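Side-chain contacts in alkyl hydroperoxide reductase/ Thiol specific antioxidant/ Mal allergen (Burkholderia ambifaria, PDB 5ENU), which probably reduces hydrogen peroxide and organic hydroperoxides through a reactive cysteine, as a peroxiredoxin of the AhpC/TSA family: residues S77-S80 with L81-D85; G27-L31 with S32-G36. All blocks are in the same frame, centred on the assembly; numbering follows the deposited sequence. Where two conformers were deposited one is given.

Interaction 1 of 2, residues S77-S80 with L81-D85; sequences SRDS and LRSHD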
ATOM      1  N   SER A  77       1.438  -3.057  -5.623  1.00  7.42           N
ATOM      2  CA  SER A  77       2.519  -2.885  -6.581  1.00  7.30           C
ATOM      3  C   SER A  77       1.907  -2.920  -7.972  1.00  7.83           C
ATOM      4  O   SER A  77       0.707  -3.181  -8.133  1.00  8.59           O
ATOM      5  CB  SER A  77       3.619  -3.946  -6.450  1.00  8.68           C
ATOM      6  OG  SER A  77       3.228  -5.153  -7.095  1.00  9.31           O
ATOM      7  N   ARG A  78       2.738  -2.692  -8.989  1.00  6.98           N
ATOM      8  CA  ARG A  78       2.242  -2.713 -10.365  1.00  7.50           C
ATOM      9  C   ARG A  78       2.262  -4.112 -10.983  1.00  8.78           C
ATOM     10  O   ARG A  78       1.875  -4.259 -12.152  1.00 10.70           O
ATOM     11  CB  ARG A  78       3.025  -1.711 -11.232  1.00  9.11           C
ATOM     12  CG  ARG A  78       2.948  -0.267 -10.713  1.00  9.14           C
ATOM     13  CD  ARG A  78       3.974   0.643 -11.373  1.00 10.09           C
ATOM     14  NE  ARG A  78       5.348   0.221 -11.081  1.00 10.11           N
ATOM     15  CZ  ARG A  78       6.412   0.694 -11.713  1.00 11.47           C
ATOM     16  NH1 ARG A  78       6.267   1.625 -12.653  1.00 13.59           N
ATOM     17  NH2 ARG A  78       7.616   0.260 -11.376  1.00 13.87           N
ATOM     18  N   ASP A  79       2.691  -5.130 -10.234  1.00  7.57           N
ATOM     19  CA  ASP A  79       2.717  -6.500 -10.745  1.00  8.58           C
ATOM     20  C   ASP A  79       1.313  -6.976 -11.112  1.00  9.31           C
ATOM     21  O   ASP A  79       0.306  -6.470 -10.611  1.00 10.42           O
ATOM     22  CB  ASP A  79       3.336  -7.451  -9.707  1.00 10.38           C
ATOM     23  CG  ASP A  79       4.787  -7.137  -9.444  1.00 11.73           C
ATOM     24  OD1 ASP A  79       5.607  -7.449 -10.331  1.00 14.90           O
ATOM     25  OD2 ASP A  79       5.104  -6.527  -8.400  1.00 11.22           O
ATOM     26  N   SER A  80       1.263  -7.985 -11.985  1.00  9.95           N
ATOM     27  CA  SER A  80       0.016  -8.598 -12.430  1.00 10.10           C
ATOM     28  C   SER A  80      -0.726  -9.295 -11.280  1.00 10.67           C
ATOM     29  O   SER A  80      -0.157  -9.648 -10.237  1.00  9.67           O
ATOM     30  CB  SER A  80       0.307  -9.641 -13.511  1.00 10.86           C
ATOM     31  OG  SER A  80       0.994 -10.734 -12.950  1.00 11.72           O
ATOM     32  N   LEU A  81      -2.024  -9.528 -11.500  1.00  9.41           N
ATOM     33  CA  LEU A  81      -2.793 -10.346 -10.561  1.00  9.59           C
ATOM     34  C   LEU A  81      -2.209 -11.746 -10.436  1.00  9.25           C
ATOM     35  O   LEU A  81      -2.171 -12.307  -9.333  1.00 10.29           O
ATOM     36  CB  LEU A  81      -4.256 -10.421 -11.009  1.00 10.07           C
ATOM     37  CG  LEU A  81      -5.049  -9.137 -10.738  1.00 13.04           C
ATOM     38  CD1 LEU A  81      -6.433  -9.240 -11.408  1.00 15.99           C
ATOM     39  CD2 LEU A  81      -5.186  -8.885  -9.228  1.00 13.61           C
ATOM     40  N   ARG A  82      -1.749 -12.329 -11.548  1.00  8.72           N
ATOM     41  CA  ARG A  82      -1.124 -13.650 -11.481  1.00  9.52           C
ATOM     42  C   ARG A  82       0.093 -13.631 -10.554  1.00  9.21           C
ATOM     43  O   ARG A  82       0.265 -14.514  -9.697  1.00 10.81           O
ATOM     44  CB  ARG A  82      -0.709 -14.105 -12.885  1.00 12.82           C
ATOM     45  CG  ARG A  82       0.107 -15.417 -12.920  1.00 15.11           C
ATOM     46  CD  ARG A  82       0.453 -15.809 -14.359  1.00 15.91           C
ATOM     47  NE  ARG A  82       1.521 -14.975 -14.920  1.00 17.21           N
ATOM     48  CZ  ARG A  82       1.835 -14.927 -16.220  1.00 17.00           C
ATOM     49  NH1 ARG A  82       1.144 -15.649 -17.101  1.00 16.55           N
ATOM     50  NH2 ARG A  82       2.831 -14.149 -16.648  1.00 16.59           N
ATOM     51  N   SER A  83       0.957 -12.631 -10.719  1.00  9.07           N
ATOM     52  CA  SER A  83       2.108 -12.521  -9.839  1.00  8.42           C
ATOM     53  C   SER A  83       1.654 -12.366  -8.396  1.00  8.32           C
ATOM     54  O   SER A  83       2.204 -13.007  -7.490  1.00 10.62           O
ATOM     55  CB  SER A  83       2.941 -11.312 -10.259  1.00 10.09           C
ATOM     56  OG  SER A  83       4.064 -11.123  -9.416  1.00 11.24           O
ATOM     57  N   HIS A  84       0.655 -11.511  -8.162  1.00  9.25           N
ATOM     58  CA  HIS A  84       0.159 -11.301  -6.806  1.00  9.81           C
ATOM     59  C   HIS A  84      -0.404 -12.588  -6.206  1.00  9.62           C
ATOM     60  O   HIS A  84      -0.182 -12.869  -5.021  1.00 10.15           O
ATOM     61  CB  HIS A  84      -0.929 -10.235  -6.803  1.00  9.67           C
ATOM     62  CG  HIS A  84      -0.428  -8.830  -6.820  1.00  9.85           C
ATOM     63  ND1 HIS A  84       0.911  -8.498  -6.834  1.00  9.84           N
ATOM     64  CD2 HIS A  84      -1.107  -7.663  -6.771  1.00  9.69           C
ATOM     65  CE1 HIS A  84       1.031  -7.182  -6.782  1.00 10.02           C
ATOM     66  NE2 HIS A  84      -0.182  -6.652  -6.766  1.00 10.24           N
ATOM     67  N   ASP A  85      -1.161 -13.368  -6.990  1.00 10.84           N
ATOM     68  CA  ASP A  85      -1.686 -14.621  -6.454  1.00 12.08           C
ATOM     69  C   ASP A  85      -0.551 -15.532  -6.001  1.00 12.04           C
ATOM     70  O   ASP A  85      -0.632 -16.166  -4.941  1.00 11.12           O
ATOM     71  CB  ASP A  85      -2.520 -15.343  -7.516  1.00 13.26           C
ATOM     72  CG  ASP A  85      -3.898 -14.736  -7.719  1.00 16.77           C
ATOM     73  OD1 ASP A  85      -4.390 -13.994  -6.843  1.00 17.30           O
ATOM     74  OD2 ASP A  85      -4.497 -15.015  -8.781  1.00 18.76           O
TER
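Ser77 meets the imidazole of His84 at its edge, in the plane of the ring. Its OG lies 3.0 Å from CE1 of His84. This is the packed, buried part of the contact. The same OG donates a hydrogen bond of 2.7 Å to OD2 of Asp79. That bond reaches the anti side of the carboxylate, 20° out of its plane. CB of Asp79 in turn touches CE1 of His84 at 3.7 Å and OG of Ser83 at 3.8 Å. The backbone O of Asp79 sits above one face of the imidazole, towards its rim. Both ring nitrogens have partners: ND1 bonds to Asp47 OD2 and NE2 to Ile98 O, which together fix how the ring is turned. Asp47 OD2 is also bonded to Ser83 OG, and Asp47 N bonds to Asp79 OD2. The loop of Asp47 is thus tied to both halves of the contact.

The more open side begins at Ser80. Its OG stands between its own backbone N and carbonyl carbon (chi1 68°). From there it accepts a bond of 2.9 Å from Ser83 N, nearly straight at 166°. The backbone O of Ser80 receives His84 N, also at 2.9 Å, and so starts the helical pattern. Arg82 adds little: its CB brushes Ser80 OG at 3.8 Å, while the end of this exposed residue leads away. Leu81 also points away from the loop, and its side chain touches Ser99.

Ser80 is therefore the N-cap of helix 81-91, its hydroxyl holding an amide of the first turn. The turn joins strand 71-77 to that helix, part of the beta-alpha-beta crossover to the parallel strand 97-99 in the thioredoxin-like fold.

Interaction 2 of 2, residues G27-L31 with S32-G36; sequences GDISL and SDLKG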
ATOM      1  N   GLY A  27     -10.617 -10.297  -5.919  1.00 18.02           N
ATOM      2  CA  GLY A  27     -11.616  -9.410  -6.477  1.00 17.40           C
ATOM      3  C   GLY A  27     -11.298  -7.949  -6.209  1.00 17.59           C
ATOM      4  O   GLY A  27     -10.427  -7.592  -5.416  1.00 19.06           O
ATOM      5  N   ASP A  28     -12.067  -7.106  -6.865  1.00 16.16           N
ATOM      6  CA  ASP A  28     -11.778  -5.688  -6.884  1.00 15.00           C
ATOM      7  C   ASP A  28     -12.072  -5.064  -5.527  1.00 12.71           C
ATOM      8  O   ASP A  28     -12.961  -5.503  -4.785  1.00 13.92           O
ATOM      9  CB  ASP A  28     -12.627  -5.021  -7.961  1.00 16.43           C
ATOM     10  CG  ASP A  28     -14.132  -5.124  -7.686  1.00 20.94           C
ATOM     11  OD1 ASP A  28     -14.666  -6.227  -7.371  1.00 23.60           O
ATOM     12  OD2 ASP A  28     -14.799  -4.086  -7.828  1.00 23.16           O
ATOM     13  N   ILE A  29     -11.313  -4.014  -5.209  1.00 10.41           N
ATOM     14  CA  ILE A  29     -11.451  -3.290  -3.953  1.00  9.08           C
ATOM     15  C   ILE A  29     -11.662  -1.819  -4.262  1.00  9.82           C
ATOM     16  O   ILE A  29     -10.920  -1.238  -5.060  1.00 10.63           O
ATOM     17  CB  ILE A  29     -10.190  -3.448  -3.081  1.00 10.06           C
ATOM     18  CG1 ILE A  29     -10.033  -4.911  -2.682  1.00 10.96           C
ATOM     19  CG2 ILE A  29     -10.266  -2.517  -1.856  1.00 11.57           C
ATOM     20  CD1 ILE A  29      -8.736  -5.223  -1.959  1.00 12.47           C
ATOM     21  N   SER A  30     -12.651  -1.217  -3.612  1.00  9.49           N
ATOM     22  CA  SER A  30     -12.851   0.224  -3.646  0.69 10.19           C
ATOM     23  C   SER A  30     -12.507   0.817  -2.286  1.00 10.97           C
ATOM     24  O   SER A  30     -12.728   0.194  -1.250  1.00 11.81           O
ATOM     25  CB  SER A  30     -14.301   0.590  -3.990  0.69 10.85           C
ATOM     26  OG  SER A  30     -14.676   0.084  -5.259  0.69 12.76           O
ATOM     27  N   LEU A  31     -11.982   2.047  -2.291  1.00 10.26           N
ATOM     28  CA  LEU A  31     -11.708   2.717  -1.026  1.00  9.83           C
ATOM     29  C   LEU A  31     -12.963   2.798  -0.174  1.00 11.69           C
ATOM     30  O   LEU A  31     -12.893   2.675   1.053  1.00 11.80           O
ATOM     31  CB  LEU A  31     -11.150   4.113  -1.288  1.00 11.28           C
ATOM     32  CG  LEU A  31     -10.857   4.948  -0.036  1.00 11.97           C
ATOM     33  CD1 LEU A  31      -9.778   4.278   0.817  1.00 13.39           C
ATOM     34  CD2 LEU A  31     -10.478   6.375  -0.437  1.00 13.48           C
ATOM     35  N   SER A  32     -14.125   2.960  -0.814  1.00 11.32           N
ATOM     36  CA  SER A  32     -15.376   3.026  -0.070  1.00 12.89           C
ATOM     37  C   SER A  32     -15.678   1.737   0.692  1.00 13.13           C
ATOM     38  O   SER A  32     -16.373   1.785   1.720  1.00 14.71           O
ATOM     39  CB  SER A  32     -16.521   3.374  -1.013  1.00 14.55           C
ATOM     40  OG  SER A  32     -16.666   2.376  -1.999  1.00 18.32           O
ATOM     41  N   ASP A  33     -15.172   0.581   0.216  1.00 12.15           N
ATOM     42  CA  ASP A  33     -15.303  -0.671   0.969  1.00 12.97           C
ATOM     43  C   ASP A  33     -14.688  -0.579   2.364  1.00 13.28           C
ATOM     44  O   ASP A  33     -15.038  -1.382   3.234  1.00 14.62           O
ATOM     45  CB  ASP A  33     -14.595  -1.834   0.253  1.00 13.06           C
ATOM     46  CG  ASP A  33     -15.213  -2.192  -1.100  1.00 15.29           C
ATOM     47  OD1 ASP A  33     -16.410  -1.922  -1.337  1.00 17.93           O
ATOM     48  OD2 ASP A  33     -14.493  -2.803  -1.913  1.00 14.56           O
ATOM     49  N   LEU A  34     -13.727   0.319   2.571  1.00 11.48           N
ATOM     50  CA  LEU A  34     -12.953   0.415   3.802  1.00 11.68           C
ATOM     51  C   LEU A  34     -13.519   1.444   4.776  1.00 12.16           C
ATOM     52  O   LEU A  34     -12.991   1.581   5.884  1.00 11.77           O
ATOM     53  CB  LEU A  34     -11.484   0.742   3.488  1.00 13.06           C
ATOM     54  CG  LEU A  34     -10.555  -0.421   3.107  1.00 14.40           C
ATOM     55  CD1 LEU A  34     -10.389  -1.392   4.265  1.00 14.96           C
ATOM     56  CD2 LEU A  34     -11.015  -1.136   1.833  1.00 15.55           C
ATOM     57  N   LYS A  35     -14.578   2.152   4.397  1.00 12.79           N
ATOM     58  CA  LYS A  35     -15.201   3.099   5.316  1.00 14.32           C
ATOM     59  C   LYS A  35     -15.533   2.408   6.634  1.00 13.81           C
ATOM     60  O   LYS A  35     -16.019   1.273   6.655  1.00 14.95           O
ATOM     61  CB  LYS A  35     -16.479   3.678   4.697  1.00 18.51           C
ATOM     62  CG  LYS A  35     -16.197   4.750   3.649  1.00 24.48           C
ATOM     63  CD  LYS A  35     -17.460   5.479   3.199  1.00 29.00           C
ATOM     64  CE  LYS A  35     -18.328   4.595   2.321  1.00 30.56           C
ATOM     65  NZ  LYS A  35     -19.372   5.394   1.595  1.00 30.51           N
ATOM     66  N   GLY A  36     -15.232   3.090   7.744  1.00 11.55           N
ATOM     67  CA  GLY A  36     -15.453   2.528   9.062  1.00 12.97           C
ATOM     68  C   GLY A  36     -14.298   1.713   9.603  1.00 12.89           C
ATOM     69  O   GLY A  36     -14.359   1.277  10.767  1.00 16.75           O
TER
HETATM   70  O   HOH W   1     -14.161  -5.676  -1.552  1.00 41.11           O
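Asp33 turns its carboxylate back towards the strand and takes the backbone N-H of Ser30. The bond from Ser30 N to Asp33 OD2 is 3.0 Å long and almost straight, at 176°. The N-H comes from well above the carboxylate plane, 61° out of it. CG of Asp33 lies beside its own backbone N (chi1 -65°), which swings OD2 towards the strand. A water gives a hydrogen bond to the same OD2 at 2.9 Å and a weak one to Asp28 O. In the other direction, Asp33 N donates to Ser30 O at 2.9 Å. This second bond is bent, and its donor stands above the carbonyl plane.

The two residues thus bond reciprocally, main chain to main chain and main chain to side chain. These bonds lie where strand 29-30 runs into a short 3-10 turn, and Leu34 N adds one of 2.9 Å to Leu31 O. Strand 29-30 pairs antiparallel with strand 21-22, forming a small hairpin.

Ile29 and Leu34 lie across one another at a slant. CG2 of Ile29 meets CD2 of Leu34 at 4.0 Å, and CD2 of Leu34 also approaches Ser30 O at 3.8 Å. Ile29 also packs on Ile74, and Leu34 touches Glu72 of the same strand. OG of Ser32 lies 3.6 Å from CB of Ser30, whose own hydroxyl, in the conformer given, bonds to Thr21 OG1.

In the fold
From the N terminus, the chain first forms the small antiparallel pair 21-22 and 29-30. Interaction 2 includes the second of these strands and rounds the turn after it, on the way to strand 38-43. After that strand come helix 50-68 and strand 71-77. Interaction 1 then rounds the turn into helix 81-91. The two contacts are in series, neither nested nor crossed. The centres of interaction 1 and interaction 2 are about 19 Å apart. The nearest atoms of interaction 1 and interaction 2 are about 7 Å apart. Strand 71-77 links them: interaction 2 packs against it nearer its start, while interaction 1 begins at its last residue, Ser77. The hairpin and the helix thus meet the same strand.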